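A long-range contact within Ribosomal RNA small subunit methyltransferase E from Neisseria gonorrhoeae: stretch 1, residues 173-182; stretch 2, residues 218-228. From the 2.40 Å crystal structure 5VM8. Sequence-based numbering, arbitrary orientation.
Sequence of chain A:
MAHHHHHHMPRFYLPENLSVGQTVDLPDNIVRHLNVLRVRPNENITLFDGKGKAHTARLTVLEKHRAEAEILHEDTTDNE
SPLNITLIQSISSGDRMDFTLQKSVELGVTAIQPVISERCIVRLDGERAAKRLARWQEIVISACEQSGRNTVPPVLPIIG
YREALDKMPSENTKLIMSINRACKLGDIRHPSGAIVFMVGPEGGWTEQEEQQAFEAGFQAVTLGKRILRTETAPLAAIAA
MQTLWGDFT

Stretch 1 (173-182) TKLIMSINRA
Stretch 2 (218-228) FQAVTLGKRIL

Residues 173-177 form a strand that runs parallel to the strand of stretch 2 that ends at Thr222, the two axes crossing at -51° and approaching to 4.5 Å. Both strands are extended, with phi/psi of -124/137 at Leu175, -75/113 at Met177, -80/132 at Ala220 and -129/144 at Val221. Leu175 pairs with Gln219, Ile176 with Ala220 and Met177 with Val221, with CA-CA separations of 4.8, 4.8 and 5.1 Å. The hydrogen bonds alternate as a parallel ladder requires: Gln219 N to Lys174 O (2.7 Å), Ile176 N to Gln219 O (2.8 Å) and Val221 N to Ile176 O (2.9 Å). A weak bond from Ser178 N to Val221 O (3.3 Å) ends the series. Beyond it the chain turns back through Arg181 (phi/psi 55/51), bringing Ala182 CA within 3.2 Å of Ala220 O.

Leu175 (m, t) and Val221 (m) share one face of the sheet, where Leu175 CD2 meets Val221 CG1 at 4.0 Å. Met177 (chi1 m) lies on this face too, its CE reaching Leu223 CG at 4.2 Å. On the other face, Ile176 (t, t) places CG2 4.0 Å from Ala220 CB. Lys174 CB sits over the Phe218 ring (chi1 -82°, chi2 81°), 3.8 Å from its centroid, a CH-pi contact 14° off the ring normal; beyond CB the side chain (m, t, m, m) leads away from stretch 2, and its NZ is hydrogen-bonded elsewhere in the structure. Gln219 (t, p) folds back so that NE2 donates to Ala220 O at 2.7 Å.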

ATOM      1  N   THR A 173       9.813  15.302   2.467  1.00 54.69           N
ATOM      2  CA  THR A 173       8.948  16.155   1.667  1.00 48.22           C
ATOM      3  C   THR A 173       7.516  15.893   2.096  1.00 43.45           C
ATOM      4  O   THR A 173       7.035  14.756   2.014  1.00 42.50           O
ATOM      5  CB  THR A 173       9.162  15.877   0.169  1.00 50.97           C
ATOM      6  OG1 THR A 173      10.442  16.406  -0.227  1.00 56.32           O
ATOM      7  CG2 THR A 173       8.064  16.532  -0.685  1.00 43.72           C
ATOM      8  N   LYS A 174       6.857  16.920   2.597  1.00 43.47           N
ATOM      9  CA  LYS A 174       5.592  16.788   3.314  1.00 45.96           C
ATOM     10  C   LYS A 174       4.524  17.528   2.522  1.00 46.83           C
ATOM     11  O   LYS A 174       4.566  18.759   2.398  1.00 50.66           O
ATOM     12  CB  LYS A 174       5.732  17.309   4.742  1.00 45.17           C
ATOM     13  CG  LYS A 174       6.918  16.669   5.469  1.00 48.86           C
ATOM     14  CD  LYS A 174       6.974  17.057   6.966  1.00 54.74           C
ATOM     15  CE  LYS A 174       7.736  18.359   7.212  1.00 56.15           C
ATOM     16  NZ  LYS A 174       9.204  18.193   7.056  1.00 57.70           N
ATOM     17  N   LEU A 175       3.593  16.762   1.977  1.00 45.04           N
ATOM     18  CA  LEU A 175       2.622  17.213   1.002  1.00 37.97           C
ATOM     19  C   LEU A 175       1.222  16.922   1.520  1.00 46.49           C
ATOM     20  O   LEU A 175       0.966  15.840   2.054  1.00 49.74           O
ATOM     21  CB  LEU A 175       2.861  16.493  -0.336  1.00 36.93           C
ATOM     22  CG  LEU A 175       4.267  16.717  -0.900  1.00 45.89           C
ATOM     23  CD1 LEU A 175       4.412  16.056  -2.258  1.00 49.62           C
ATOM     24  CD2 LEU A 175       4.645  18.216  -0.992  1.00 38.99           C
ATOM     25  N   ILE A 176       0.319  17.890   1.360  1.00 36.78           N
ATOM     26  CA  ILE A 176      -1.093  17.695   1.632  1.00 36.31           C
ATOM     27  C   ILE A 176      -1.878  18.133   0.404  1.00 45.55           C
ATOM     28  O   ILE A 176      -1.609  19.202  -0.163  1.00 47.74           O
ATOM     29  CB  ILE A 176      -1.545  18.446   2.909  1.00 37.13           C
ATOM     30  CG1 ILE A 176      -3.023  18.196   3.167  1.00 36.78           C
ATOM     31  CG2 ILE A 176      -1.242  19.939   2.827  1.00 38.58           C
ATOM     32  CD1 ILE A 176      -3.563  18.816   4.467  1.00 37.80           C
ATOM     33  N   MET A 177      -2.798  17.276  -0.049  1.00 47.02           N
ATOM     34  CA  MET A 177      -3.693  17.631  -1.150  1.00 47.45           C
ATOM     35  C   MET A 177      -4.750  18.590  -0.654  1.00 44.23           C
ATOM     36  O   MET A 177      -5.614  18.228   0.147  1.00 45.14           O
ATOM     37  CB  MET A 177      -4.359  16.412  -1.773  1.00 52.34           C
ATOM     38  CG  MET A 177      -3.410  15.523  -2.509  1.00 60.92           C
ATOM     39  SD  MET A 177      -4.144  14.853  -4.020  1.00 63.82           S
ATOM     40  CE  MET A 177      -4.798  16.339  -4.780  1.00 69.36           C
ATOM     41  N   SER A 178      -4.682  19.808  -1.142  1.00 32.67           N
ATOM     42  CA  SER A 178      -5.592  20.830  -0.694  1.00 36.53           C
ATOM     43  C   SER A 178      -5.484  21.950  -1.685  1.00 44.91           C
ATOM     44  O   SER A 178      -4.429  22.136  -2.287  1.00 44.77           O
ATOM     45  CB  SER A 178      -5.219  21.333   0.714  1.00 40.42           C
ATOM     46  OG  SER A 178      -5.968  22.480   1.042  1.00 46.12           O
ATOM     47  N   ILE A 179      -6.562  22.729  -1.808  1.00 51.77           N
ATOM     48  CA  ILE A 179      -6.558  23.829  -2.749  1.00 49.88           C
ATOM     49  C   ILE A 179      -6.109  25.113  -2.088  1.00 54.77           C
ATOM     50  O   ILE A 179      -5.943  26.129  -2.767  1.00 57.89           O
ATOM     51  CB  ILE A 179      -7.964  23.998  -3.352  1.00 56.00           C
ATOM     52  CG1 ILE A 179      -7.889  24.599  -4.762  1.00 62.69           C
ATOM     53  CG2 ILE A 179      -8.839  24.855  -2.421  1.00 61.94           C
ATOM     54  CD1 ILE A 179      -9.094  24.256  -5.630  1.00 69.64           C
ATOM     55  N   ASN A 180      -5.880  25.092  -0.782  1.00 63.67           N
ATOM     56  CA  ASN A 180      -5.624  26.297  -0.002  1.00 61.01           C
ATOM     57  C   ASN A 180      -4.135  26.433   0.276  1.00 60.37           C
ATOM     58  O   ASN A 180      -3.503  25.490   0.765  1.00 61.38           O
ATOM     59  CB  ASN A 180      -6.437  26.257   1.288  1.00 52.90           C
ATOM     60  CG  ASN A 180      -7.937  26.229   1.018  1.00 57.58           C
ATOM     61  OD1 ASN A 180      -8.472  27.087   0.312  1.00 63.52           O
ATOM     62  ND2 ASN A 180      -8.618  25.221   1.559  1.00 54.66           N
ATOM     63  N   ARG A 181      -3.589  27.615  -0.021  1.00 61.91           N
ATOM     64  CA  ARG A 181      -2.164  27.911   0.134  1.00 56.38           C
ATOM     65  C   ARG A 181      -1.318  26.891  -0.627  1.00 55.22           C
ATOM     66  O   ARG A 181      -0.361  26.322  -0.097  1.00 56.23           O
ATOM     67  CB  ARG A 181      -1.789  27.957   1.614  1.00 58.86           C
ATOM     68  CG  ARG A 181      -2.437  29.116   2.364  1.00 66.25           C
ATOM     69  CD  ARG A 181      -1.823  29.318   3.738  1.00 70.08           C
ATOM     70  NE  ARG A 181      -2.397  28.385   4.703  1.00 74.16           N
ATOM     71  CZ  ARG A 181      -2.333  28.544   6.021  1.00 75.83           C
ATOM     72  NH1 ARG A 181      -2.884  27.650   6.837  1.00 73.06           N
ATOM     73  NH2 ARG A 181      -1.717  29.603   6.516  1.00 78.40           N
ATOM     74  N   ALA A 182      -1.665  26.693  -1.903  1.00 56.33           N
ATOM     75  CA  ALA A 182      -1.143  25.609  -2.719  1.00 56.85           C
ATOM     76  C   ALA A 182      -0.242  26.066  -3.861  1.00 59.87           C
ATOM     77  O   ALA A 182      -0.284  27.210  -4.315  1.00 67.59           O
ATOM     78  CB  ALA A 182      -2.292  24.803  -3.322  1.00 53.71           C
ATOM     79  N   PHE A 218       3.819  21.091   6.193  1.00 40.18           N
ATOM     80  CA  PHE A 218       3.277  20.465   5.001  1.00 35.96           C
ATOM     81  C   PHE A 218       3.008  21.488   3.914  1.00 45.23           C
ATOM     82  O   PHE A 218       2.483  22.573   4.186  1.00 48.35           O
ATOM     83  CB  PHE A 218       1.983  19.734   5.318  1.00 36.12           C
ATOM     84  CG  PHE A 218       2.192  18.376   5.890  1.00 37.95           C
ATOM     85  CD1 PHE A 218       2.498  18.225   7.258  1.00 39.87           C
ATOM     86  CD2 PHE A 218       2.071  17.251   5.088  1.00 34.22           C
ATOM     87  CE1 PHE A 218       2.694  16.969   7.801  1.00 45.32           C
ATOM     88  CE2 PHE A 218       2.254  15.993   5.617  1.00 38.36           C
ATOM     89  CZ  PHE A 218       2.559  15.843   6.982  1.00 45.04           C
ATOM     90  N   GLN A 219       3.382  21.140   2.677  1.00 42.37           N
ATOM     91  CA  GLN A 219       3.100  21.972   1.516  1.00 42.25           C
ATOM     92  C   GLN A 219       1.829  21.466   0.844  1.00 43.51           C
ATOM     93  O   GLN A 219       1.692  20.258   0.584  1.00 43.25           O
ATOM     94  CB  GLN A 219       4.258  21.979   0.518  1.00 38.91           C
ATOM     95  CG  GLN A 219       3.909  22.657  -0.833  1.00 48.24           C
ATOM     96  CD  GLN A 219       3.564  24.160  -0.724  1.00 51.15           C
ATOM     97  OE1 GLN A 219       4.406  24.985  -0.362  1.00 51.59           O
ATOM     98  NE2 GLN A 219       2.329  24.509  -1.062  1.00 51.56           N
ATOM     99  N   ALA A 220       0.890  22.385   0.616  1.00 43.40           N
ATOM    100  CA  ALA A 220      -0.361  22.076  -0.064  1.00 46.50           C
ATOM    101  C   ALA A 220      -0.146  22.040  -1.582  1.00 48.81           C
ATOM    102  O   ALA A 220       0.477  22.944  -2.154  1.00 50.79           O
ATOM    103  CB  ALA A 220      -1.431  23.094   0.325  1.00 39.19           C
ATOM    104  N   VAL A 221      -0.656  20.988  -2.225  1.00 46.24           N
ATOM    105  CA  VAL A 221      -0.426  20.715  -3.648  1.00 47.95           C
ATOM    106  C   VAL A 221      -1.745  20.483  -4.372  1.00 47.82           C
ATOM    107  O   VAL A 221      -2.696  19.939  -3.800  1.00 44.86           O
ATOM    108  CB  VAL A 221       0.482  19.487  -3.884  1.00 39.47           C
ATOM    109  CG1 VAL A 221       1.921  19.769  -3.454  1.00 37.89           C
ATOM    110  CG2 VAL A 221      -0.087  18.290  -3.159  1.00 29.33           C
ATOM    111  N   THR A 222      -1.811  20.952  -5.616  1.00 45.19           N
ATOM    112  CA  THR A 222      -2.878  20.645  -6.555  1.00 46.52           C
ATOM    113  C   THR A 222      -2.281  19.954  -7.776  1.00 42.31           C
ATOM    114  O   THR A 222      -1.091  20.087  -8.054  1.00 41.13           O
ATOM    115  CB  THR A 222      -3.607  21.881  -7.051  1.00 46.04           C
ATOM    116  OG1 THR A 222      -2.693  22.649  -7.830  1.00 48.08           O
ATOM    117  CG2 THR A 222      -4.198  22.696  -5.904  1.00 44.18           C
ATOM    118  N   LEU A 223      -3.102  19.164  -8.466  1.00 46.71           N
ATOM    119  CA  LEU A 223      -2.744  18.580  -9.757  1.00 47.31           C
ATOM    120  C   LEU A 223      -3.779  18.966 -10.794  1.00 60.48           C
ATOM    121  O   LEU A 223      -4.884  18.419 -10.791  1.00 77.81           O
ATOM    122  CB  LEU A 223      -2.666  17.067  -9.725  1.00 43.66           C
ATOM    123  CG  LEU A 223      -2.784  16.221  -8.515  1.00 43.58           C
ATOM    124  CD1 LEU A 223      -3.770  15.133  -8.836  1.00 45.03           C
ATOM    125  CD2 LEU A 223      -1.387  15.668  -8.332  1.00 40.92           C
ATOM    126  N   GLY A 224      -3.430  19.837 -11.711  1.00 58.93           N
ATOM    127  CA  GLY A 224      -4.318  20.106 -12.822  1.00 59.64           C
ATOM    128  C   GLY A 224      -5.386  21.134 -12.505  1.00 55.01           C
ATOM    129  O   GLY A 224      -5.606  21.527 -11.365  1.00 51.85           O
ATOM    130  N   LYS A 225      -6.105  21.537 -13.550  1.00 59.35           N
ATOM    131  CA  LYS A 225      -6.971  22.691 -13.410  1.00 58.34           C
ATOM    132  C   LYS A 225      -8.246  22.406 -12.632  1.00 58.44           C
ATOM    133  O   LYS A 225      -8.810  23.345 -12.065  1.00 62.18           O
ATOM    134  CB  LYS A 225      -7.322  23.225 -14.801  1.00 54.40           C
ATOM    135  N   ARG A 226      -8.709  21.156 -12.580  1.00 53.21           N
ATOM    136  CA  ARG A 226      -9.938  20.806 -11.888  1.00 51.59           C
ATOM    137  C   ARG A 226      -9.599  20.056 -10.606  1.00 58.85           C
ATOM    138  O   ARG A 226      -8.731  19.168 -10.606  1.00 51.88           O
ATOM    139  CB  ARG A 226     -10.861  19.940 -12.751  1.00 51.43           C
ATOM    140  CG  ARG A 226     -11.078  20.415 -14.190  1.00 57.25           C
ATOM    141  CD  ARG A 226     -11.919  19.403 -15.019  1.00 58.14           C
ATOM    142  NE  ARG A 226     -11.282  18.089 -15.204  1.00 54.05           N
ATOM    143  CZ  ARG A 226     -10.279  17.853 -16.047  1.00 61.10           C
ATOM    144  NH1 ARG A 226      -9.772  18.837 -16.795  1.00 69.95           N
ATOM    145  NH2 ARG A 226      -9.771  16.633 -16.139  1.00 53.33           N
ATOM    146  N   ILE A 227     -10.314  20.383  -9.525  1.00 60.55           N
ATOM    147  CA  ILE A 227     -10.145  19.682  -8.252  1.00 60.94           C
ATOM    148  C   ILE A 227     -10.913  18.367  -8.304  1.00 60.99           C
ATOM    149  O   ILE A 227     -12.118  18.357  -8.563  1.00 66.33           O
ATOM    150  CB  ILE A 227     -10.608  20.557  -7.068  1.00 54.67           C
ATOM    151  N   LEU A 228     -10.217  17.258  -8.061  1.00 56.93           N
ATOM    152  CA  LEU A 228     -10.855  15.953  -7.990  1.00 56.36           C
ATOM    153  C   LEU A 228     -11.256  15.650  -6.554  1.00 57.03           C
ATOM    154  O   LEU A 228     -10.420  15.694  -5.641  1.00 60.68           O
ATOM    155  CB  LEU A 228      -9.914  14.878  -8.525  1.00 50.84           C
ATOM    156  CG  LEU A 228      -9.561  15.131  -9.991  1.00 55.85           C
ATOM    157  CD1 LEU A 228      -8.724  14.000 -10.489  1.00 50.86           C
ATOM    158  CD2 LEU A 228     -10.829  15.279 -10.842  1.00 63.30           C
TER